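Local structure of lipoate-protein ligase, putative (Streptococcus pneumoniae, 1VQZ) at residues M13-I17 and Y221-Y227; N21-F25 and I237-K241; I43-N49 and N93-I99; T115-T120 and L212-M217. The protein probably belongs to the lipoate-protein ligases, with a predicted catalytic domain related to class II aminoacyl-tRNA synthetases and a family-specific C-terminal region. One frame throughout, in Å; residues are numbered along the deposited sequence. Where two conformers were deposited one is given.

Contact 1 (M13-I17 and Y221-Y227)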
# COMPACT_ATOMS: atom_id res chain seq x y z
N MSE A 13 20.57 -10.49 7.83
CA MSE A 13 19.88 -9.20 7.99
C MSE A 13 20.59 -8.08 7.24
O MSE A 13 21.79 -7.88 7.37
CB MSE A 13 19.87 -8.92 9.48
CG MSE A 13 18.94 -7.88 9.93
SE MSE A 13 18.77 -8.06 11.87
CE MSE A 13 17.17 -6.90 12.02
N LYS A 14 19.83 -7.37 6.43
CA LYS A 14 20.42 -6.45 5.49
C LYS A 14 19.70 -5.12 5.40
O LYS A 14 18.47 -5.02 5.58
CB LYS A 14 20.45 -7.09 4.10
CG LYS A 14 21.20 -8.39 3.98
CD LYS A 14 22.68 -8.18 4.26
CE LYS A 14 23.38 -9.48 4.53
NZ LYS A 14 23.48 -10.23 3.32
N TYR A 15 20.47 -4.10 5.02
CA TYR A 15 19.84 -2.89 4.45
C TYR A 15 20.28 -2.67 3.01
O TYR A 15 21.33 -3.17 2.59
CB TYR A 15 20.15 -1.66 5.26
CG TYR A 15 21.61 -1.22 5.29
CD1 TYR A 15 22.48 -1.71 6.24
CD2 TYR A 15 22.07 -0.24 4.40
CE1 TYR A 15 23.80 -1.31 6.30
CE2 TYR A 15 23.40 0.17 4.45
CZ TYR A 15 24.27 -0.37 5.41
OH TYR A 15 25.59 0.03 5.49
N ILE A 16 19.46 -1.90 2.28
CA ILE A 16 19.72 -1.53 0.90
C ILE A 16 19.70 -0.02 0.78
O ILE A 16 18.84 0.65 1.36
CB ILE A 16 18.70 -2.14 -0.10
CG1 ILE A 16 18.84 -3.64 -0.11
CG2 ILE A 16 18.99 -1.66 -1.53
CD1 ILE A 16 17.68 -4.36 -0.60
N ILE A 17 20.69 0.51 0.05
CA ILE A 17 20.74 1.94 -0.23
C ILE A 17 20.32 2.17 -1.70
O ILE A 17 20.93 1.68 -2.64
CB ILE A 17 22.17 2.52 0.06
CG1 ILE A 17 22.45 2.41 1.55
CG2 ILE A 17 22.28 4.02 -0.45
CD1 ILE A 17 23.78 2.96 1.94
N TYR A 221 20.78 -2.83 15.30
CA TYR A 221 21.13 -4.11 14.69
C TYR A 221 22.55 -4.13 14.13
O TYR A 221 22.75 -4.03 12.90
CB TYR A 221 20.11 -4.45 13.60
CG TYR A 221 18.65 -4.45 14.08
CD1 TYR A 221 18.11 -5.56 14.73
CD2 TYR A 221 17.83 -3.35 13.87
CE1 TYR A 221 16.77 -5.56 15.16
CE2 TYR A 221 16.51 -3.33 14.31
CZ TYR A 221 15.99 -4.44 14.96
OH TYR A 221 14.66 -4.41 15.38
N PRO A 222 23.56 -4.28 15.01
CA PRO A 222 24.96 -4.30 14.57
C PRO A 222 25.34 -5.42 13.57
O PRO A 222 26.38 -5.32 12.88
CB PRO A 222 25.76 -4.45 15.87
CG PRO A 222 24.80 -4.36 16.99
CD PRO A 222 23.42 -4.45 16.47
N GLU A 223 24.51 -6.48 13.55
CA GLU A 223 24.63 -7.59 12.59
C GLU A 223 24.37 -7.16 11.16
O GLU A 223 24.96 -7.71 10.23
CB GLU A 223 23.61 -8.71 12.91
CG GLU A 223 22.11 -8.31 12.86
CD GLU A 223 21.54 -8.02 14.23
OE1 GLU A 223 22.12 -7.19 14.94
OE2 GLU A 223 20.51 -8.65 14.59
N MSE A 224 23.48 -6.19 11.00
CA MSE A 224 22.92 -5.82 9.72
C MSE A 224 23.98 -5.15 8.88
O MSE A 224 24.63 -4.20 9.32
CB MSE A 224 21.73 -4.88 9.91
CG MSE A 224 21.11 -4.42 8.64
SE MSE A 224 19.59 -3.16 8.97
CE MSE A 224 20.67 -1.64 9.64
N THR A 225 24.13 -5.66 7.67
CA THR A 225 25.12 -5.16 6.72
C THR A 225 24.41 -4.76 5.43
O THR A 225 23.22 -5.11 5.22
CB THR A 225 26.20 -6.23 6.45
OG1 THR A 225 25.60 -7.32 5.77
CG2 THR A 225 26.83 -6.76 7.75
N GLU A 226 25.10 -4.03 4.57
CA GLU A 226 24.51 -3.63 3.29
C GLU A 226 24.42 -4.80 2.28
O GLU A 226 25.42 -5.53 2.09
CB GLU A 226 25.30 -2.52 2.66
CG GLU A 226 24.50 -1.74 1.61
CD GLU A 226 25.35 -0.69 0.90
OE1 GLU A 226 26.48 -0.43 1.35
OE2 GLU A 226 24.89 -0.13 -0.11
N TYR A 227 23.24 -4.98 1.69
CA TYR A 227 23.09 -5.78 0.45
C TYR A 227 23.30 -4.85 -0.75
O TYR A 227 22.56 -3.89 -0.93
CB TYR A 227 21.71 -6.45 0.33
CG TYR A 227 21.66 -7.54 -0.74
CD1 TYR A 227 22.01 -8.85 -0.42
CD2 TYR A 227 21.31 -7.26 -2.07
CE1 TYR A 227 21.98 -9.88 -1.38
CE2 TYR A 227 21.28 -8.31 -3.06
CZ TYR A 227 21.61 -9.61 -2.69
OH TYR A 227 21.62 -10.67 -3.57
O HOH W 1 24.38 -9.63 7.40
O HOH W 2 22.99 -10.47 9.55
O HOH W 3 22.77 -1.15 -1.20
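Tyr15 sets one face of its ring against Glu226, whose CB lies 4.0 Å from the centroid of the Tyr15 ring in a CH-pi contact. The two backbones form a short parallel ladder. Thr225 N donates to Met13 O (3.2 Å), Tyr15 N to Thr225 O (2.9 Å) and Tyr227 N to Tyr15 O (2.8 Å), so Lys14 pairs with Thr225 on one face of the sheet and Tyr15 with Glu226 on the other. Where the direct bonds stop, a water takes over: it accepts from Ile17 N and donates to Glu226 OE2 and Tyr227 O. At the other end, the type I turn from Tyr221 to Met224 swings the chain out of helix 206-220 into the strand. Met13 and Met224, both selenomethionines, make oblique Met-aromatic contacts, Met13 with Tyr221 and Met224 with Tyr15. The ends of Lys14 and Tyr227 find partners elsewhere, in a salt bridge to Glu40 and a hydrogen bond to Glu233. Strand 225-226 forms one edge of the large mixed sheet; strand 13-17 lies between it and strand 42-47, and helix 206-220 packs on Tyr15 and Met224 through Leu214 and Met217.

Contact 2 (N21-F25 and I237-K241)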
# COMPACT_ATOMS: atom_id res chain seq x y z
N ASN A 21 15.14 8.49 -7.56
CA ASN A 21 13.78 9.00 -7.36
C ASN A 21 12.77 8.53 -8.42
O ASN A 21 11.62 9.02 -8.45
CB ASN A 21 13.79 10.54 -7.27
CG ASN A 21 14.67 11.07 -6.13
OD1 ASN A 21 14.65 10.56 -5.00
ND2 ASN A 21 15.43 12.07 -6.43
N ASP A 22 13.20 7.58 -9.26
CA ASP A 22 12.39 6.98 -10.32
C ASP A 22 11.34 6.03 -9.74
O ASP A 22 11.62 4.91 -9.36
CB ASP A 22 13.35 6.27 -11.30
CG ASP A 22 12.66 5.71 -12.59
OD1 ASP A 22 11.48 5.33 -12.61
OD2 ASP A 22 13.39 5.55 -13.60
N THR A 23 10.10 6.51 -9.70
CA THR A 23 9.06 5.84 -8.96
C THR A 23 8.91 4.37 -9.37
O THR A 23 8.91 3.47 -8.52
CB THR A 23 7.70 6.59 -9.09
OG1 THR A 23 7.84 7.94 -8.65
CG2 THR A 23 6.63 5.91 -8.25
N ALA A 24 8.76 4.14 -10.65
CA ALA A 24 8.57 2.78 -11.12
C ALA A 24 9.77 1.87 -10.83
O ALA A 24 9.58 0.71 -10.45
CB ALA A 24 8.25 2.79 -12.58
N PHE A 25 10.99 2.40 -10.96
CA PHE A 25 12.20 1.68 -10.63
C PHE A 25 12.22 1.32 -9.13
O PHE A 25 12.52 0.18 -8.74
CB PHE A 25 13.45 2.49 -11.02
CG PHE A 25 14.73 1.86 -10.53
CD1 PHE A 25 15.26 0.77 -11.20
CD2 PHE A 25 15.32 2.29 -9.36
CE1 PHE A 25 16.41 0.15 -10.72
CE2 PHE A 25 16.45 1.67 -8.86
CZ PHE A 25 16.98 0.59 -9.54
N ILE A 237 15.66 -6.21 -11.88
CA ILE A 237 14.85 -5.13 -11.35
C ILE A 237 14.26 -4.23 -12.45
O ILE A 237 13.08 -3.92 -12.44
CB ILE A 237 15.61 -4.31 -10.28
CG1 ILE A 237 15.80 -5.16 -9.02
CG2 ILE A 237 14.83 -3.01 -9.92
CD1 ILE A 237 16.80 -4.60 -8.07
N ASN A 238 15.08 -3.82 -13.39
CA ASN A 238 14.60 -3.02 -14.50
C ASN A 238 13.63 -3.75 -15.42
O ASN A 238 12.70 -3.14 -15.98
CB ASN A 238 15.80 -2.40 -15.26
CG ASN A 238 16.34 -1.11 -14.57
OD1 ASN A 238 15.58 -0.17 -14.39
ND2 ASN A 238 17.61 -1.09 -14.18
N ARG A 239 13.84 -5.06 -15.61
CA ARG A 239 12.86 -5.88 -16.30
C ARG A 239 11.47 -5.82 -15.62
O ARG A 239 10.45 -5.75 -16.28
CB ARG A 239 13.36 -7.34 -16.40
CG ARG A 239 12.42 -8.33 -17.13
CD ARG A 239 12.56 -8.24 -18.67
N ILE A 240 11.46 -5.92 -14.31
CA ILE A 240 10.22 -5.80 -13.55
C ILE A 240 9.59 -4.40 -13.70
O ILE A 240 8.40 -4.28 -13.83
CB ILE A 240 10.42 -6.12 -12.04
CG1 ILE A 240 10.83 -7.59 -11.88
CG2 ILE A 240 9.10 -5.82 -11.25
CD1 ILE A 240 11.19 -8.03 -10.47
N LYS A 241 10.42 -3.36 -13.66
CA LYS A 241 9.97 -2.00 -14.04
C LYS A 241 9.36 -1.96 -15.45
O LYS A 241 8.24 -1.48 -15.61
CB LYS A 241 11.15 -1.02 -13.91
CG LYS A 241 10.83 0.43 -14.31
CD LYS A 241 12.08 1.32 -14.57
CE LYS A 241 11.66 2.80 -14.85
NZ LYS A 241 12.75 3.70 -15.38
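Lys241 reaches across with chi1 to chi4 all in the t well, a fully extended chain that spans the gap between two helices. Its NZ ends 2.6 Å from Asp22 OD2 in a salt bridge, while its methylene groups lie along the first turn of helix 23-36: CG of Lys241 is 3.9 Å from Ala24 CB, and its CD is 4.0 Å from Phe25 CB. Asp22 does double duty. With chi1 t it sits at the N-cap, where OD1 accepts a weak capping bond from Phe25 N (3.4 Å), while OD2 turns to the lysine; the carboxylate therefore ties the start of one helix to the side of the other. Phe25, also t at chi1, brings its ring alongside the second helix. Its CE1 meets Ile237 CG2 at 3.6 Å, and Asn238 OD1 approaches the ring edge, 3.3 Å from CD1 of Phe25. The bond from Lys241 N to Ile237 O (3.0 Å) marks these two residues as one helical turn apart, so lysine and isoleucine share a face. This is helix-helix packing near the surface. Ala24 also touches Phe245, and Ile237 and Ile240 continue the interface along Tyr32, so helix 231-245 lies against helix 23-36, while Thr23 points away from it and packs on Glu76 and Val78 of strand 76-79.

Contact 3 (I43-N49 and N93-I99)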
# COMPACT_ATOMS: atom_id res chain seq x y z
N ILE A 43 15.04 -7.55 5.79
CA ILE A 43 15.52 -6.49 4.88
C ILE A 43 14.87 -5.17 5.22
O ILE A 43 13.66 -5.09 5.45
CB ILE A 43 15.29 -6.81 3.35
CG1 ILE A 43 15.91 -8.16 2.94
CG2 ILE A 43 15.88 -5.68 2.49
CD1 ILE A 43 15.54 -8.65 1.56
N PHE A 44 15.70 -4.13 5.28
CA PHE A 44 15.29 -2.77 5.61
C PHE A 44 15.79 -1.81 4.52
O PHE A 44 16.96 -1.88 4.07
CB PHE A 44 15.85 -2.34 6.98
CG PHE A 44 15.53 -0.89 7.35
CD1 PHE A 44 14.21 -0.46 7.54
CD2 PHE A 44 16.56 0.08 7.47
CE1 PHE A 44 13.94 0.89 7.85
CE2 PHE A 44 16.27 1.42 7.79
CZ PHE A 44 14.97 1.81 7.98
N LEU A 45 14.91 -0.92 4.08
CA LEU A 45 15.31 0.22 3.26
C LEU A 45 14.44 1.45 3.42
O LEU A 45 13.25 1.34 3.73
CB LEU A 45 15.39 -0.11 1.76
CG LEU A 45 14.24 -0.76 1.01
CD1 LEU A 45 14.39 -0.54 -0.48
CD2 LEU A 45 14.22 -2.28 1.32
N LEU A 46 15.09 2.60 3.20
CA LEU A 46 14.46 3.92 3.13
C LEU A 46 14.69 4.53 1.74
O LEU A 46 15.76 4.42 1.20
CB LEU A 46 15.06 4.84 4.18
CG LEU A 46 14.96 4.36 5.63
CD1 LEU A 46 15.89 5.13 6.60
CD2 LEU A 46 13.54 4.40 6.06
N TRP A 47 13.67 5.15 1.16
CA TRP A 47 13.75 5.67 -0.19
C TRP A 47 12.69 6.71 -0.52
O TRP A 47 11.73 6.88 0.21
CB TRP A 47 13.72 4.51 -1.19
CG TRP A 47 12.62 3.52 -0.95
CD1 TRP A 47 12.55 2.56 0.03
CD2 TRP A 47 11.42 3.44 -1.67
NE1 TRP A 47 11.38 1.85 -0.08
CE2 TRP A 47 10.65 2.39 -1.11
CE3 TRP A 47 10.91 4.14 -2.77
CZ2 TRP A 47 9.39 2.01 -1.62
CZ3 TRP A 47 9.63 3.77 -3.28
CH2 TRP A 47 8.92 2.69 -2.71
N ILE A 48 12.90 7.42 -1.64
CA ILE A 48 12.19 8.64 -1.98
C ILE A 48 11.83 8.64 -3.46
O ILE A 48 12.67 8.42 -4.34
CB ILE A 48 13.01 9.93 -1.58
CG1 ILE A 48 13.33 9.93 -0.07
CG2 ILE A 48 12.26 11.18 -1.99
CD1 ILE A 48 14.19 11.12 0.44
N ASN A 49 10.54 8.86 -3.70
CA ASN A 49 9.98 9.00 -5.05
C ASN A 49 9.77 10.45 -5.39
O ASN A 49 9.42 11.25 -4.51
CB ASN A 49 8.60 8.36 -5.10
CG ASN A 49 8.66 6.85 -4.95
OD1 ASN A 49 9.60 6.21 -5.45
ND2 ASN A 49 7.59 6.27 -4.32
N ASN A 93 8.69 13.07 0.97
CA ASN A 93 7.99 11.89 1.52
C ASN A 93 8.99 10.78 1.59
O ASN A 93 9.51 10.37 0.56
CB ASN A 93 6.83 11.51 0.60
CG ASN A 93 6.10 10.27 1.08
OD1 ASN A 93 5.34 10.34 2.02
ND2 ASN A 93 6.27 9.16 0.39
N LEU A 94 9.26 10.27 2.79
CA LEU A 94 10.27 9.26 2.99
C LEU A 94 9.58 7.93 3.18
O LEU A 94 8.85 7.74 4.15
CB LEU A 94 11.13 9.56 4.23
CG LEU A 94 12.27 8.58 4.53
CD1 LEU A 94 13.19 8.46 3.38
CD2 LEU A 94 13.02 9.01 5.81
N ASN A 95 9.81 7.04 2.22
CA ASN A 95 9.27 5.68 2.20
C ASN A 95 10.16 4.76 3.02
O ASN A 95 11.37 4.89 3.00
CB ASN A 95 9.16 5.18 0.73
CG ASN A 95 8.17 6.04 -0.09
OD1 ASN A 95 8.54 6.73 -1.06
ND2 ASN A 95 6.95 6.07 0.35
N TYR A 96 9.54 3.81 3.72
CA TYR A 96 10.28 2.79 4.45
C TYR A 96 9.75 1.44 4.01
O TYR A 96 8.54 1.30 3.64
CB TYR A 96 10.17 2.94 6.00
CG TYR A 96 8.77 2.75 6.54
CD1 TYR A 96 7.87 3.82 6.65
CD2 TYR A 96 8.33 1.48 6.91
CE1 TYR A 96 6.57 3.62 7.12
CE2 TYR A 96 7.06 1.27 7.36
CZ TYR A 96 6.18 2.32 7.47
OH TYR A 96 4.92 2.02 7.95
N THR A 97 10.64 0.44 4.08
CA THR A 97 10.30 -0.95 3.77
C THR A 97 10.92 -1.89 4.80
O THR A 97 12.11 -1.85 5.02
CB THR A 97 10.89 -1.31 2.43
OG1 THR A 97 10.38 -0.41 1.45
CG2 THR A 97 10.58 -2.71 2.05
N ILE A 98 10.10 -2.72 5.44
CA ILE A 98 10.52 -3.71 6.43
C ILE A 98 10.02 -5.07 5.95
O ILE A 98 8.84 -5.35 6.01
CB ILE A 98 9.91 -3.41 7.79
CG1 ILE A 98 10.16 -1.95 8.16
CG2 ILE A 98 10.47 -4.32 8.89
CD1 ILE A 98 9.25 -1.48 9.26
N ILE A 99 10.94 -5.91 5.50
CA ILE A 99 10.66 -7.27 5.03
C ILE A 99 11.22 -8.32 5.95
O ILE A 99 12.37 -8.21 6.43
CB ILE A 99 11.26 -7.47 3.65
CG1 ILE A 99 10.56 -6.55 2.63
CG2 ILE A 99 11.20 -8.92 3.21
CD1 ILE A 99 11.46 -6.10 1.51
O HOH W 4 8.60 9.94 -1.95
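These antiparallel neighbours lie in the large mixed sheet of the class II synthetase-like catalytic fold, their axes 4.7 Å apart at the closest and at 166°. Ile43-Ile99, Leu45-Thr97 and Trp47-Asn95 are hydrogen-bonded pairs, each joined by two backbone bonds; Phe44-Ile98 and Leu46-Tyr96 are the non-hydrogen-bonded pairs between them. Side chains interlock differently on the two faces. On the face of Leu46 and Tyr96, Leu94 CD1 wedges between Leu46 and Ile48 of the other segment, 4.2 Å from Leu46 CB and 3.8 Å from Ile48 CG1, while Leu46 CD2 fits against Tyr96 CB at 3.7 Å. Helix 206-220 packs here, with Leu213 on Leu46 and Met217 on Phe44, and Phe113 stacks on the Tyr96 ring. On the other face, chi1 p tips Leu45 and Trp47 across toward the partner strand. Leu45 CD2 lies 3.6 Å from Thr97 CB, and the broad indole lies flat over Asn95, whose CB is 3.7 Å from the centroid of the six-membered ring of Trp47. Helix 23-36 backs this side: Leu29 meets Leu45, and Glu30 touches Trp47 and bonds to Thr97 OG1. The indole's edge finishes the fit, Trp47 NE1 donating to Thr97 OG1 at 2.9 Å with an almost straight angle of 173°.

Contact 4 (T115-T120 and L212-M217). With EDO (1,2-ethanediol), chain E.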
# COMPACT_ATOMS: atom_id res chain seq x y z
N THR A 115 10.04 2.09 17.33
CA THR A 115 10.90 2.54 18.40
C THR A 115 12.07 3.38 17.89
O THR A 115 12.29 4.50 18.39
CB THR A 115 11.35 1.38 19.35
OG1 THR A 115 10.28 1.10 20.26
CG2 THR A 115 12.56 1.78 20.17
N PRO A 116 12.84 2.84 16.92
CA PRO A 116 13.83 3.63 16.19
C PRO A 116 13.30 4.98 15.67
O PRO A 116 13.99 6.00 15.84
CB PRO A 116 14.25 2.71 15.05
CG PRO A 116 14.08 1.35 15.59
CD PRO A 116 12.87 1.42 16.49
N VAL A 117 12.10 5.02 15.10
CA VAL A 117 11.54 6.31 14.68
C VAL A 117 11.33 7.24 15.88
O VAL A 117 11.80 8.36 15.85
CB VAL A 117 10.27 6.17 13.86
CG1 VAL A 117 9.75 7.54 13.41
CG2 VAL A 117 10.55 5.30 12.62
N ILE A 118 10.69 6.73 16.95
CA ILE A 118 10.33 7.51 18.15
C ILE A 118 11.57 8.10 18.78
O ILE A 118 11.58 9.26 19.23
CB ILE A 118 9.60 6.65 19.23
CG1 ILE A 118 8.21 6.15 18.78
CG2 ILE A 118 9.44 7.40 20.57
CD1 ILE A 118 7.43 7.10 17.94
N ASN A 119 12.61 7.27 18.84
CA ASN A 119 13.85 7.62 19.49
C ASN A 119 14.69 8.61 18.67
O ASN A 119 15.22 9.57 19.25
CB ASN A 119 14.65 6.36 19.80
CG ASN A 119 14.09 5.57 21.00
OD1 ASN A 119 13.24 6.05 21.75
ND2 ASN A 119 14.58 4.35 21.18
N THR A 120 14.81 8.36 17.37
CA THR A 120 15.39 9.34 16.41
C THR A 120 14.72 10.72 16.62
O THR A 120 15.40 11.71 16.85
CB THR A 120 15.23 8.87 14.93
OG1 THR A 120 15.86 7.60 14.74
CG2 THR A 120 15.85 9.88 13.90
N LEU A 212 19.84 9.64 9.71
CA LEU A 212 19.74 9.43 11.17
C LEU A 212 18.95 8.18 11.49
O LEU A 212 19.31 7.42 12.36
CB LEU A 212 19.07 10.61 11.87
CG LEU A 212 19.90 11.85 12.14
CD1 LEU A 212 18.98 13.09 12.47
CD2 LEU A 212 20.93 11.66 13.23
N LEU A 213 17.87 7.95 10.76
CA LEU A 213 17.11 6.70 10.94
C LEU A 213 17.94 5.45 10.64
O LEU A 213 17.92 4.49 11.41
CB LEU A 213 15.86 6.67 10.07
CG LEU A 213 14.58 7.26 10.56
CD1 LEU A 213 13.51 6.92 9.52
CD2 LEU A 213 14.21 6.71 11.96
N LEU A 214 18.64 5.47 9.51
CA LEU A 214 19.48 4.34 9.12
C LEU A 214 20.56 4.17 10.18
O LEU A 214 20.81 3.05 10.64
CB LEU A 214 20.09 4.53 7.73
CG LEU A 214 20.95 3.35 7.24
CD1 LEU A 214 20.10 2.08 7.08
CD2 LEU A 214 21.67 3.63 5.92
N GLU A 215 21.19 5.27 10.58
CA GLU A 215 22.23 5.20 11.64
C GLU A 215 21.64 4.58 12.93
O GLU A 215 22.26 3.71 13.58
CB GLU A 215 22.87 6.58 11.93
CG GLU A 215 24.08 6.95 11.00
CD GLU A 215 25.26 5.90 11.02
OE1 GLU A 215 25.81 5.62 12.12
OE2 GLU A 215 25.62 5.35 9.93
N TYR A 216 20.43 4.99 13.29
CA TYR A 216 19.78 4.32 14.41
C TYR A 216 19.60 2.82 14.21
O TYR A 216 19.86 2.02 15.14
CB TYR A 216 18.43 4.95 14.74
CG TYR A 216 17.91 4.51 16.09
CD1 TYR A 216 17.29 3.26 16.25
CD2 TYR A 216 18.07 5.30 17.21
CE1 TYR A 216 16.82 2.83 17.50
CE2 TYR A 216 17.60 4.88 18.48
CZ TYR A 216 16.98 3.64 18.60
OH TYR A 216 16.50 3.25 19.82
N MSE A 217 19.16 2.43 13.01
CA MSE A 217 18.88 1.01 12.73
C MSE A 217 20.14 0.18 12.89
O MSE A 217 20.11 -0.91 13.49
CB MSE A 217 18.25 0.85 11.34
CG MSE A 217 16.75 1.25 11.34
SE MSE A 217 15.55 -0.00 12.39
CE MSE A 217 15.59 -1.51 11.16
C1 EDO E . 23.75 6.43 6.73
O1 EDO E . 24.04 7.22 7.88
C2 EDO E . 24.79 6.68 5.65
O2 EDO E . 24.66 5.67 4.62
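Two helical segments cross here at 122°, their axes 9.6 Å apart at the closest. Helix 110-123 is kinked at Pro116, whose ring nitrogen carries no proton for a bond to the preceding turn; within the segment, Asn119 N bonds to Thr115 O (2.8 Å) and Thr120 N to Pro116 O (2.9 Å). The proline ring meets the second helix, its CB 3.3 Å from Tyr216 CD1 and its CG 3.8 Å from SE of Met217, a selenomethionine. Tyr216 is a knob into a hole formed by Thr115, Pro116, Asn119 and Thr120. One ring face lies over Pro116 O, and its hydroxyl accepts a bond from Asn119 ND2 (2.6 Å from Tyr216 OH). The pair belongs to the helical layer on one face of the large mixed sheet, as expected of this alpha/beta catalytic fold: Leu213 and Met217 rest on Leu46 and Phe44, and Val117 on Leu136. Leu213 also reaches the first helix, its CD2 4.0 Å from Val117 CG2 and 3.4 Å from Thr120 OG1. That hydroxyl donates within its own helix, from Thr120 OG1 to Pro116 O (2.7 Å), while Thr120 CG2 packs on Leu212 CB at 3.9 Å. Away from the crossing, a 1,2-ethanediol donates from O1 to Glu215 OE2 (3.2 Å), its C1 3.6 Å from Leu214 CD2.

Contacts 1, 3 and 4 cluster, with centres 13 to 14 Å apart. Contacts 1 and 3 are continuous parts of one sheet: Lys14 O lies 2.9 Å from Phe44 N and Ile16 N 3.1 Å from Phe44 O, both probable hydrogen bonds. Contact 4 lies over that sheet, with Phe44 CE2 3.6 Å from Met217 CG and Tyr15 CG 4.0 Å from Leu214 CD1. Contact 2 stands apart, its centre 27 Å from that of contact 4 and their nearest atoms about 15 Å apart, but it borders contact 3, where Thr23 CA is 3.6 Å from Asn49 OD1. Contacts 1 and 2 alternate along the chain, so strand 13-17 and helix 23-36 each meet an element from beyond residue 220.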